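Local coordinates for short-chain dehydrogenase/reductase SDR (Paraburkholderia phymatum, PDB 5VA8), which binds NADP and probably catalyses NADP(H)-dependent oxidation or reduction of a substrate not yet identified, as in other short-chain dehydrogenases/reductases, at residues Val40-Val45 and Ala57-Asn62; Cys72-Pro77 and Ala81-Ala86; Val151-Asp156 and Gly261-Thr266; Asn187-Gly192 and Ala241-Val246. All coordinates share one frame; numbering follows the deposited sequence.

Contact 1: residues Val40-Val45 and Ala57-Asn62; sequences VNVTIV and AAIRAN
Val42 on strand 41-46 and Ile59 on helix 49-63 form the closest backbone approach of this contact, with their CA atoms 9.0 Å apart, the spacing of a helix laid on a sheet. The gap is bridged by side chains alone. Ile59 is the one helix residue involved, and it offers both of its branches to the strand. Its CG2 meets CG2 of Val42 at 4.2 Å, and the two side chains cross at about a right angle. Its longer branch leans toward Ile44, the next residue that faces the helix. There CD1 of Ile59 lies 4.5 Å from CD1 of Ile44, a looser touch of methyl ends. The torsions explain this division. CG1 of Ile59 is anti to the carbonyl carbon (chi1 -65°) and extends on to CD1 (chi2 174°), while CG2 is anti to the backbone N. All three residues are buried, and only carbon meets carbon, so the packing is apolar. Val42 and Ile59 also touch Val67 of strand 67-71, and Ile44 and Ile59 touch Ala32 of helix 26-37. Ile59 is thus wedged between its own strand, the next strand and the preceding helix. The contact belongs to the right-handed beta-alpha-beta unit of strand 41-46, helix 49-63 and strand 67-71, part of the NADP-binding Rossmann fold.

Contact 2: residues Cys72-Pro77 and Ala81-Ala86; sequences CDITTP and AAALAA. With NAP (NADP nicotinamide-adenine-dinucleotide phosphate), chain E.
Ala83, Pro77 and Cys72 have the most surface buried here, and they mark different parts of the contact. Ala83 points its CB toward the loop. CD1 of Ile74 reaches that methyl at 3.8 Å, carried there by CG1, which is anti to the backbone N (chi1 -162°). Pro77 works through its backbone. Its O accepts a hydrogen bond from N of Ala81 at 2.9 Å, in the first turn of helix 77-86. Just before it, Thr76 is the N-cap and its OG1 also donates to O of Asp73, 2.9 Å away. Cys72 turns its side chain toward the helix, and its O lies 3.3 Å from C2A of the NADP adenine. The next residues read the adenine edge. N of Ile74 donates to N1A of NADP at 3.0 Å, nearly straight at 167°, and N6A of NADP donates to OD1 of Asp73 at 3.0 Å. The bond from N of Thr75 to that same OD1 makes an Asx turn, and OG1 of Thr75 adds another from the same face. Three donors therefore grip one oxygen and fix the carboxylate's rotation. The paired donor and acceptor match the adenine amino group and ring nitrogen, which implies recognition of the base itself, while the apolar Ile74-Ala83 packing joins the adenine-binding loop to helix 77-86.

Contact 3: residues Val151-Asp156 and Gly261-Thr266; sequences VKAPID and GAYPGT
Lys152 and Tyr263 make the main apolar contact. CB of Lys152 sits over one face of the Tyr263 ring, 4.0 Å from its centroid and 15° off the normal, a CH-pi contact. The lysine chain bends at chi2 and chi3 (both -68°), which brings CE back to 3.7 Å from CE2 of Tyr263. The opposite ring face has N of Gly265 above its centre, so the ring is sandwiched between Lys152 and the backbone two residues on. CB of Ala153 comes to the ring edge, near its plane, 3.8 Å from CD1 of Tyr263. Among the polar links, a water donates to O of Lys152 at 2.8 Å and, weakly, to OH of Tyr263. The polar ends of both side chains turn to the C-terminal residue: NZ of Lys152 forms a salt bridge with OXT of Tyr267, and OH of Tyr263 is hydrogen-bonded to O of Tyr267. Between subunits, Tyr263 packs on Tyr263 of the second subunit, and O of Tyr263 in this chain accepts from NH2 of Arg177 of the third subunit. The contact joins the loop between strand 141-146 and helix 159-179 to the tail after strand 255-258, with Lys152 also resting on Leu190 of strand 184-191 and Val151 on helix 159-179.

Contact 4: residues Asn187-Gly192 and Ala241-Val246; sequences NNLLPG and AFLCSV. With NAP (NADP nicotinamide-adenine-dinucleotide phosphate), chain E; TCE (3,3',3''-phosphanetriyltripropanoic acid), chain F.
Leu243 meets Asn187 and Leu189, two residues of strand 184-191 that turn their side chains toward helix 233-243. Earlier in the second segment, Ala241 and Phe242 face elsewhere: Ala241 packs on Met9 of the third subunit, and the ring of Phe242 meets Phe242 of that same subunit with the planes about 25° apart. Leu243 then divides its two methyls. CD1 lies 3.9 Å from CG of Leu189, and the two leucines slide past each other in opposite directions. CD2 rests 3.9 Å from ND2 of Asn187, touching the amide without bonding to it. The amide is satisfied elsewhere, with OD1 accepting from N of Gln254 and ND2 donating to O of Ile251, so this buried polar group is held in place beside the leucine. Further on, OG of Ser245 donates to O of Phe242 at 2.7 Å, in the carbonyl plane on a lone pair. N of Ser245 donates to the same oxygen. Just past the end of the strand, O of Gly192 is 3.0 Å from C4N of NADP. Strand 184-191 runs between strands 141-146 and 255-258, and Leu243 packs across all three, also touching Val144 and Trp256.

In the fold
Contacts 1 and 2 adjoin, their centres about 17 Å apart. Val45 of strand 41-46 joins them, with its CG1 3.4 Å from SG of Cys72 and its CG2 3.9 Å from CB of Ala83. Contacts 3 and 4 also touch: CD2 of Leu190 lies 3.5 Å from CG2 of Val151, and contact 4 is nested in the chain loop that contact 3 closes. NADP spans the two regions. Contact 2 holds its adenine, while Pro191 and Gly192 of contact 4 meet its nicotinamide; the centres of these contacts are about 22 Å apart. Gly192 also borders the bound phosphanetriyltripropanoic acid, as does Ile155 of contact 3. Contacts 1 and 3 lie on opposite sides of the chain's centre.

Contact 1: residues Val40-Val45 and Ala57-Asn62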
# COMPACT_ATOMS: atom_id res chain seq x y z
N VAL A 40 8.83 -3.15 33.24
CA VAL A 40 7.95 -4.28 32.93
C VAL A 40 8.58 -5.57 33.44
O VAL A 40 9.77 -5.82 33.21
CB VAL A 40 7.70 -4.36 31.42
CG1 VAL A 40 6.80 -5.56 31.09
CG2 VAL A 40 7.08 -3.06 30.91
N ASN A 41 7.78 -6.40 34.11
CA ASN A 41 8.22 -7.74 34.45
C ASN A 41 8.18 -8.61 33.20
O ASN A 41 7.13 -8.71 32.56
CB ASN A 41 7.34 -8.32 35.55
CG ASN A 41 7.42 -7.53 36.84
OD1 ASN A 41 8.50 -7.24 37.33
ND2 ASN A 41 6.26 -7.17 37.38
N VAL A 42 9.30 -9.23 32.84
CA VAL A 42 9.38 -9.91 31.55
C VAL A 42 9.58 -11.41 31.76
O VAL A 42 10.37 -11.84 32.61
CB VAL A 42 10.50 -9.34 30.64
CG1 VAL A 42 10.14 -7.91 30.21
CG2 VAL A 42 11.85 -9.40 31.34
N THR A 43 8.85 -12.20 30.98
CA THR A 43 9.08 -13.62 30.84
C THR A 43 9.68 -13.84 29.47
O THR A 43 9.04 -13.52 28.46
CB THR A 43 7.76 -14.39 30.99
OG1 THR A 43 7.26 -14.22 32.32
CG2 THR A 43 7.97 -15.88 30.72
N ILE A 44 10.92 -14.33 29.42
CA ILE A 44 11.62 -14.52 28.16
C ILE A 44 11.68 -16.01 27.84
O ILE A 44 11.85 -16.85 28.74
CB ILE A 44 13.03 -13.90 28.14
CG1 ILE A 44 13.93 -14.43 29.26
CG2 ILE A 44 12.94 -12.37 28.24
CD1 ILE A 44 15.37 -13.93 29.13
N VAL A 45 11.51 -16.33 26.57
CA VAL A 45 11.38 -17.70 26.08
C VAL A 45 12.47 -17.96 25.05
O VAL A 45 12.67 -17.15 24.14
CB VAL A 45 10.00 -17.94 25.45
CG1 VAL A 45 9.91 -19.35 24.91
CG2 VAL A 45 8.87 -17.70 26.48
N ALA A 57 19.68 -13.48 33.67
CA ALA A 57 20.47 -12.90 34.75
C ALA A 57 20.88 -11.47 34.42
O ALA A 57 20.87 -10.60 35.29
CB ALA A 57 21.69 -13.76 35.04
N ALA A 58 21.25 -11.22 33.17
CA ALA A 58 21.65 -9.87 32.77
C ALA A 58 20.50 -8.88 32.94
O ALA A 58 20.70 -7.78 33.45
CB ALA A 58 22.15 -9.88 31.33
N ILE A 59 19.30 -9.26 32.50
CA ILE A 59 18.17 -8.33 32.59
C ILE A 59 17.80 -8.07 34.05
O ILE A 59 17.50 -6.93 34.44
CB ILE A 59 16.98 -8.87 31.78
CG1 ILE A 59 17.34 -8.91 30.29
CG2 ILE A 59 15.74 -8.00 31.99
CD1 ILE A 59 16.27 -9.57 29.42
N ARG A 60 17.83 -9.12 34.89
CA ARG A 60 17.63 -8.94 36.32
C ARG A 60 18.60 -7.92 36.89
O ARG A 60 18.20 -7.01 37.63
CB ARG A 60 17.82 -10.27 37.06
CG ARG A 60 16.56 -11.04 37.25
CD ARG A 60 16.81 -12.36 37.98
NE ARG A 60 15.92 -13.35 37.41
CZ ARG A 60 16.30 -14.41 36.71
NH1 ARG A 60 17.59 -14.68 36.54
NH2 ARG A 60 15.38 -15.22 36.21
N ALA A 61 19.88 -8.07 36.57
CA ALA A 61 20.89 -7.17 37.11
C ALA A 61 20.73 -5.76 36.55
O ALA A 61 20.91 -4.77 37.28
CB ALA A 61 22.29 -7.71 36.81
N ASN A 62 20.36 -5.64 35.27
CA ASN A 62 20.26 -4.33 34.64
C ASN A 62 19.02 -3.57 35.09
O ASN A 62 19.07 -2.35 35.32
CB ASN A 62 20.23 -4.47 33.12
CG ASN A 62 21.57 -4.86 32.54
OD1 ASN A 62 22.60 -4.77 33.20
ND2 ASN A 62 21.56 -5.31 31.29

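Contact 2: residues Cys72-Pro77 and Ala81-Ala86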
# COMPACT_ATOMS: atom_id res chain seq x y z
N CYS A 72 11.85 -23.45 26.07
CA CYS A 72 10.92 -24.23 25.26
C CYS A 72 10.96 -23.73 23.82
O CYS A 72 11.45 -22.64 23.53
CB CYS A 72 9.48 -24.13 25.79
SG CYS A 72 8.74 -22.51 25.45
N ASP A 73 10.45 -24.58 22.93
CA ASP A 73 10.20 -24.23 21.53
C ASP A 73 8.81 -23.61 21.48
O ASP A 73 7.81 -24.30 21.68
CB ASP A 73 10.30 -25.49 20.68
CG ASP A 73 10.12 -25.23 19.20
OD1 ASP A 73 9.57 -24.19 18.82
OD2 ASP A 73 10.52 -26.12 18.42
N ILE A 74 8.75 -22.30 21.23
CA ILE A 74 7.48 -21.59 21.28
C ILE A 74 6.58 -21.96 20.11
O ILE A 74 5.39 -21.63 20.13
CB ILE A 74 7.75 -20.07 21.33
CG1 ILE A 74 6.53 -19.30 21.82
CG2 ILE A 74 8.19 -19.54 19.96
CD1 ILE A 74 6.13 -19.64 23.24
N THR A 75 7.11 -22.67 19.11
CA THR A 75 6.31 -23.02 17.94
C THR A 75 5.62 -24.36 18.08
O THR A 75 5.12 -24.89 17.08
CB THR A 75 7.17 -22.99 16.65
OG1 THR A 75 8.10 -24.09 16.62
CG2 THR A 75 7.91 -21.65 16.53
N THR A 76 5.55 -24.91 19.29
CA THR A 76 4.79 -26.10 19.61
C THR A 76 3.67 -25.75 20.59
O THR A 76 3.82 -24.82 21.39
CB THR A 76 5.68 -27.17 20.25
OG1 THR A 76 6.17 -26.67 21.50
CG2 THR A 76 6.86 -27.49 19.34
N PRO A 77 2.56 -26.50 20.58
CA PRO A 77 1.53 -26.27 21.61
C PRO A 77 2.08 -26.45 23.02
O PRO A 77 1.70 -25.69 23.93
CB PRO A 77 0.46 -27.33 21.28
CG PRO A 77 0.75 -27.78 19.88
CD PRO A 77 2.22 -27.62 19.68
N ALA A 81 2.18 -23.66 25.96
CA ALA A 81 1.58 -23.92 27.27
C ALA A 81 2.58 -23.66 28.39
O ALA A 81 2.19 -23.17 29.46
CB ALA A 81 1.06 -25.36 27.33
N ALA A 82 3.85 -24.00 28.18
CA ALA A 82 4.87 -23.78 29.21
C ALA A 82 5.12 -22.29 29.40
O ALA A 82 5.34 -21.83 30.53
CB ALA A 82 6.17 -24.49 28.84
N ALA A 83 5.12 -21.53 28.31
CA ALA A 83 5.28 -20.09 28.41
C ALA A 83 4.11 -19.47 29.17
O ALA A 83 4.31 -18.62 30.05
CB ALA A 83 5.41 -19.48 27.01
N LEU A 84 2.89 -19.89 28.85
CA LEU A 84 1.72 -19.34 29.52
C LEU A 84 1.62 -19.80 30.97
O LEU A 84 1.08 -19.07 31.81
CB LEU A 84 0.46 -19.70 28.75
CG LEU A 84 0.44 -18.99 27.39
CD1 LEU A 84 -0.60 -19.61 26.47
CD2 LEU A 84 0.19 -17.51 27.57
N ALA A 85 2.13 -20.99 31.30
CA ALA A 85 2.14 -21.39 32.71
C ALA A 85 2.98 -20.44 33.54
O ALA A 85 2.62 -20.11 34.68
CB ALA A 85 2.65 -22.83 32.85
N ALA A 86 4.10 -19.98 32.99
CA ALA A 86 4.96 -19.04 33.71
C ALA A 86 4.37 -17.64 33.72
O ALA A 86 4.51 -16.92 34.71
CB ALA A 86 6.35 -19.02 33.07
PA NAP E . 18.67 -14.27 16.59
O1A NAP E . 19.65 -13.23 16.94
O2A NAP E . 19.25 -15.57 16.07
O5B NAP E . 17.78 -14.54 17.90
C5B NAP E . 16.74 -15.52 17.85
C4B NAP E . 16.30 -15.78 19.26
O4B NAP E . 15.08 -16.55 19.23
C3B NAP E . 17.27 -16.59 20.11
O3B NAP E . 17.14 -16.22 21.48
C2B NAP E . 16.77 -18.01 19.89
O2B NAP E . 17.28 -18.87 20.93
C1B NAP E . 15.26 -17.76 19.93
N9A NAP E . 14.46 -18.77 19.24
C8A NAP E . 14.53 -19.11 17.92
N7A NAP E . 13.61 -19.98 17.54
C5A NAP E . 12.90 -20.23 18.70
C6A NAP E . 11.80 -21.07 18.97
N6A NAP E . 11.21 -21.84 18.05
N1A NAP E . 11.34 -21.10 20.24
C2A NAP E . 11.92 -20.33 21.16
N3A NAP E . 12.96 -19.49 21.02
C4A NAP E . 13.41 -19.49 19.76
O3 NAP E . 17.64 -13.74 15.49
PN NAP E . 17.02 -12.30 15.18
O1N NAP E . 16.72 -11.61 16.45
O2N NAP E . 17.90 -11.64 14.19
O5D NAP E . 15.67 -12.74 14.45
C5D NAP E . 14.41 -12.78 15.16
C4D NAP E . 13.34 -12.95 14.11
O4D NAP E . 13.33 -11.77 13.26
C3D NAP E . 13.52 -14.14 13.16
O3D NAP E . 12.25 -14.68 12.80
C2D NAP E . 14.18 -13.50 11.95
O2D NAP E . 14.00 -14.22 10.73
C1D NAP E . 13.43 -12.18 11.93
N1N NAP E . 14.11 -11.10 11.17
C2N NAP E . 15.40 -10.82 11.40
C3N NAP E . 16.01 -9.78 10.73
C7N NAP E . 17.44 -9.37 10.91
O7N NAP E . 18.01 -8.75 9.99
N7N NAP E . 18.09 -9.79 11.99
C4N NAP E . 15.23 -9.00 9.88
C5N NAP E . 13.91 -9.32 9.66
C6N NAP E . 13.36 -10.39 10.30
P2B NAP E . 17.30 -20.48 20.77
O1X NAP E . 15.88 -20.92 20.82
O2X NAP E . 17.96 -20.80 19.43
O3X NAP E . 18.15 -20.95 21.96

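Contact 3: residues Val151-Asp156 and Gly261-Thr266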
# COMPACT_ATOMS: atom_id res chain seq x y z
N VAL A 151 7.20 -8.68 4.11
CA VAL A 151 5.78 -8.49 3.84
C VAL A 151 5.52 -7.23 3.02
O VAL A 151 4.44 -7.10 2.43
CB VAL A 151 4.96 -8.43 5.14
CG1 VAL A 151 5.27 -9.64 6.04
CG2 VAL A 151 5.20 -7.16 5.89
N LYS A 152 6.50 -6.31 2.94
CA LYS A 152 6.38 -5.11 2.11
C LYS A 152 6.99 -5.31 0.73
O LYS A 152 6.48 -4.79 -0.27
CB LYS A 152 7.05 -3.90 2.78
CG LYS A 152 6.48 -3.50 4.14
CD LYS A 152 5.09 -2.93 4.01
CE LYS A 152 5.08 -1.57 3.29
NZ LYS A 152 3.69 -1.01 3.26
N ALA A 153 8.09 -6.05 0.65
CA ALA A 153 8.75 -6.35 -0.61
C ALA A 153 9.37 -7.73 -0.45
O ALA A 153 10.13 -7.96 0.50
CB ALA A 153 9.80 -5.30 -0.96
N PRO A 154 9.07 -8.67 -1.35
CA PRO A 154 9.58 -10.03 -1.16
C PRO A 154 11.09 -10.06 -1.20
O PRO A 154 11.74 -9.35 -1.97
CB PRO A 154 8.97 -10.80 -2.34
CG PRO A 154 8.73 -9.73 -3.39
CD PRO A 154 8.29 -8.53 -2.59
N ILE A 155 11.66 -10.90 -0.34
CA ILE A 155 13.09 -11.12 -0.30
C ILE A 155 13.39 -12.33 -1.16
O ILE A 155 12.74 -13.38 -1.01
CB ILE A 155 13.56 -11.33 1.15
CG1 ILE A 155 13.31 -10.06 1.98
CG2 ILE A 155 15.03 -11.75 1.20
CD1 ILE A 155 13.62 -10.22 3.45
N ASP A 156 14.34 -12.18 -2.09
CA ASP A 156 14.60 -13.16 -3.15
C ASP A 156 14.60 -14.61 -2.66
O ASP A 156 13.80 -15.43 -3.11
CB ASP A 156 15.93 -12.81 -3.82
CG ASP A 156 16.35 -13.81 -4.90
OD1 ASP A 156 15.51 -14.61 -5.38
OD2 ASP A 156 17.54 -13.80 -5.28
N GLY A 261 15.18 3.10 5.49
CA GLY A 261 14.71 3.56 4.20
C GLY A 261 14.95 2.61 3.05
O GLY A 261 14.73 2.99 1.90
N ALA A 262 15.38 1.37 3.34
CA ALA A 262 15.78 0.45 2.28
C ALA A 262 14.62 0.08 1.36
O ALA A 262 14.80 -0.04 0.14
CB ALA A 262 16.39 -0.80 2.90
N TYR A 263 13.44 -0.14 1.92
CA TYR A 263 12.26 -0.37 1.09
C TYR A 263 11.93 0.90 0.32
O TYR A 263 11.80 1.96 0.93
CB TYR A 263 11.07 -0.77 1.97
CG TYR A 263 9.71 -0.77 1.30
CD1 TYR A 263 9.38 -1.71 0.34
CD2 TYR A 263 8.75 0.17 1.66
CE1 TYR A 263 8.11 -1.71 -0.25
CE2 TYR A 263 7.50 0.17 1.09
CZ TYR A 263 7.18 -0.77 0.14
OH TYR A 263 5.93 -0.74 -0.42
N PRO A 264 11.80 0.83 -1.00
CA PRO A 264 11.66 2.05 -1.80
C PRO A 264 10.24 2.57 -1.96
O PRO A 264 10.06 3.63 -2.56
CB PRO A 264 12.21 1.62 -3.16
CG PRO A 264 11.83 0.20 -3.25
CD PRO A 264 11.99 -0.35 -1.85
N GLY A 265 9.23 1.86 -1.47
CA GLY A 265 7.85 2.26 -1.72
C GLY A 265 7.43 3.46 -0.88
O GLY A 265 7.78 3.59 0.29
N THR A 266 6.65 4.33 -1.51
CA THR A 266 6.14 5.52 -0.84
C THR A 266 5.37 5.16 0.42
O THR A 266 5.49 5.84 1.45
CB THR A 266 5.27 6.30 -1.82
OG1 THR A 266 6.04 6.60 -2.99
CG2 THR A 266 4.75 7.61 -1.19
O HOH W 1 4.03 -3.44 -0.56

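Contact 4: residues Asn187-Gly192 and Ala241-Val246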
# COMPACT_ATOMS: atom_id res chain seq x y z
N ASN A 187 -0.00 -4.57 16.80
CA ASN A 187 0.78 -3.95 15.75
C ASN A 187 1.92 -4.87 15.37
O ASN A 187 2.29 -5.77 16.13
CB ASN A 187 1.34 -2.59 16.19
CG ASN A 187 0.24 -1.57 16.43
OD1 ASN A 187 -0.40 -1.11 15.49
ND2 ASN A 187 0.03 -1.21 17.70
N ASN A 188 2.48 -4.63 14.19
CA ASN A 188 3.60 -5.42 13.69
C ASN A 188 4.82 -4.53 13.55
O ASN A 188 4.72 -3.39 13.08
CB ASN A 188 3.24 -6.07 12.36
CG ASN A 188 1.91 -6.80 12.41
OD1 ASN A 188 1.66 -7.57 13.33
ND2 ASN A 188 1.04 -6.52 11.44
N LEU A 189 5.97 -5.07 13.95
CA LEU A 189 7.27 -4.42 13.78
C LEU A 189 8.04 -5.17 12.72
O LEU A 189 8.31 -6.37 12.90
CB LEU A 189 8.05 -4.40 15.09
CG LEU A 189 7.89 -3.24 16.07
CD1 LEU A 189 8.90 -3.41 17.19
CD2 LEU A 189 8.08 -1.89 15.36
N LEU A 190 8.39 -4.49 11.64
CA LEU A 190 8.97 -5.11 10.45
C LEU A 190 10.44 -4.73 10.36
O LEU A 190 10.77 -3.62 9.91
CB LEU A 190 8.24 -4.66 9.19
CG LEU A 190 6.79 -5.07 8.90
CD1 LEU A 190 5.82 -4.73 10.03
CD2 LEU A 190 6.33 -4.36 7.63
N PRO A 191 11.37 -5.61 10.75
CA PRO A 191 12.79 -5.26 10.63
C PRO A 191 13.26 -5.33 9.19
O PRO A 191 12.91 -6.26 8.45
CB PRO A 191 13.52 -6.31 11.49
CG PRO A 191 12.46 -7.22 12.02
CD PRO A 191 11.16 -6.95 11.31
N GLY A 192 14.06 -4.34 8.80
CA GLY A 192 15.00 -4.49 7.70
C GLY A 192 16.18 -5.30 8.19
O GLY A 192 15.98 -6.22 8.99
N ALA A 241 8.97 -0.91 22.79
CA ALA A 241 8.53 -0.37 24.06
C ALA A 241 7.57 0.80 23.86
O ALA A 241 6.57 0.93 24.58
CB ALA A 241 9.73 0.06 24.91
N PHE A 242 7.84 1.65 22.86
CA PHE A 242 6.90 2.75 22.62
C PHE A 242 5.52 2.21 22.23
O PHE A 242 4.49 2.69 22.74
CB PHE A 242 7.41 3.70 21.54
CG PHE A 242 6.51 4.88 21.35
CD1 PHE A 242 6.58 5.94 22.23
CD2 PHE A 242 5.53 4.87 20.38
CE1 PHE A 242 5.71 7.03 22.11
CE2 PHE A 242 4.66 5.95 20.25
CZ PHE A 242 4.76 7.02 21.11
N LEU A 243 5.47 1.22 21.34
CA LEU A 243 4.18 0.63 20.97
C LEU A 243 3.48 0.04 22.18
O LEU A 243 2.24 0.05 22.26
CB LEU A 243 4.35 -0.46 19.91
CG LEU A 243 4.60 0.01 18.48
CD1 LEU A 243 4.94 -1.20 17.61
CD2 LEU A 243 3.39 0.76 17.92
N CYS A 244 4.24 -0.47 23.14
CA CYS A 244 3.65 -1.09 24.31
C CYS A 244 3.24 -0.09 25.37
O CYS A 244 2.67 -0.50 26.39
CB CYS A 244 4.62 -2.11 24.91
SG CYS A 244 4.89 -3.57 23.86
N SER A 245 3.49 1.20 25.16
CA SER A 245 3.31 2.21 26.19
C SER A 245 1.88 2.73 26.23
O SER A 245 1.05 2.48 25.34
CB SER A 245 4.25 3.39 25.95
OG SER A 245 3.76 4.20 24.89
N VAL A 246 1.60 3.51 27.27
CA VAL A 246 0.32 4.19 27.38
C VAL A 246 0.20 5.36 26.41
O VAL A 246 -0.87 5.98 26.35
CB VAL A 246 0.08 4.69 28.82
CG1 VAL A 246 0.15 3.51 29.79
CG2 VAL A 246 1.08 5.80 29.20
PA NAP E . 18.67 -14.27 16.59
O1A NAP E . 19.65 -13.23 16.94
O2A NAP E . 19.25 -15.57 16.07
O5B NAP E . 17.78 -14.54 17.90
C5B NAP E . 16.74 -15.52 17.85
C4B NAP E . 16.30 -15.78 19.26
O4B NAP E . 15.08 -16.55 19.23
C3B NAP E . 17.27 -16.59 20.11
O3B NAP E . 17.14 -16.22 21.48
C2B NAP E . 16.77 -18.01 19.89
O2B NAP E . 17.28 -18.87 20.93
C1B NAP E . 15.26 -17.76 19.93
N9A NAP E . 14.46 -18.77 19.24
C8A NAP E . 14.53 -19.11 17.92
N7A NAP E . 13.61 -19.98 17.54
C5A NAP E . 12.90 -20.23 18.70
C6A NAP E . 11.80 -21.07 18.97
N6A NAP E . 11.21 -21.84 18.05
N1A NAP E . 11.34 -21.10 20.24
C2A NAP E . 11.92 -20.33 21.16
N3A NAP E . 12.96 -19.49 21.02
C4A NAP E . 13.41 -19.49 19.76
O3 NAP E . 17.64 -13.74 15.49
PN NAP E . 17.02 -12.30 15.18
O1N NAP E . 16.72 -11.61 16.45
O2N NAP E . 17.90 -11.64 14.19
O5D NAP E . 15.67 -12.74 14.45
C5D NAP E . 14.41 -12.78 15.16
C4D NAP E . 13.34 -12.95 14.11
O4D NAP E . 13.33 -11.77 13.26
C3D NAP E . 13.52 -14.14 13.16
O3D NAP E . 12.25 -14.68 12.80
C2D NAP E . 14.18 -13.50 11.95
O2D NAP E . 14.00 -14.22 10.73
C1D NAP E . 13.43 -12.18 11.93
N1N NAP E . 14.11 -11.10 11.17
C2N NAP E . 15.40 -10.82 11.40
C3N NAP E . 16.01 -9.78 10.73
C7N NAP E . 17.44 -9.37 10.91
O7N NAP E . 18.01 -8.75 9.99
N7N NAP E . 18.09 -9.79 11.99
C4N NAP E . 15.23 -9.00 9.88
C5N NAP E . 13.91 -9.32 9.66
C6N NAP E . 13.36 -10.39 10.30
P2B NAP E . 17.30 -20.48 20.77
O1X NAP E . 15.88 -20.92 20.82
O2X NAP E . 17.96 -20.80 19.43
O3X NAP E . 18.15 -20.95 21.96
O16 TCE F . 12.52 -14.32 7.65
C14 TCE F . 12.87 -13.16 7.31
O15 TCE F . 12.12 -12.47 6.57
C5 TCE F . 14.21 -12.60 7.76
C2 TCE F . 14.52 -11.35 6.93
P TCE F . 16.00 -10.49 7.66
C3 TCE F . 17.32 -11.69 8.13
C6 TCE F . 17.76 -12.25 6.78
C8 TCE F . 18.77 -13.34 7.05
O10 TCE F . 19.87 -13.29 6.46
O9 TCE F . 18.50 -14.27 7.86
C1 TCE F . 16.60 -9.23 6.46
C4 TCE F . 15.46 -8.25 6.22
C11 TCE F . 15.93 -7.26 5.17
O12 TCE F . 15.21 -6.28 4.84
O13 TCE F . 17.07 -7.43 4.65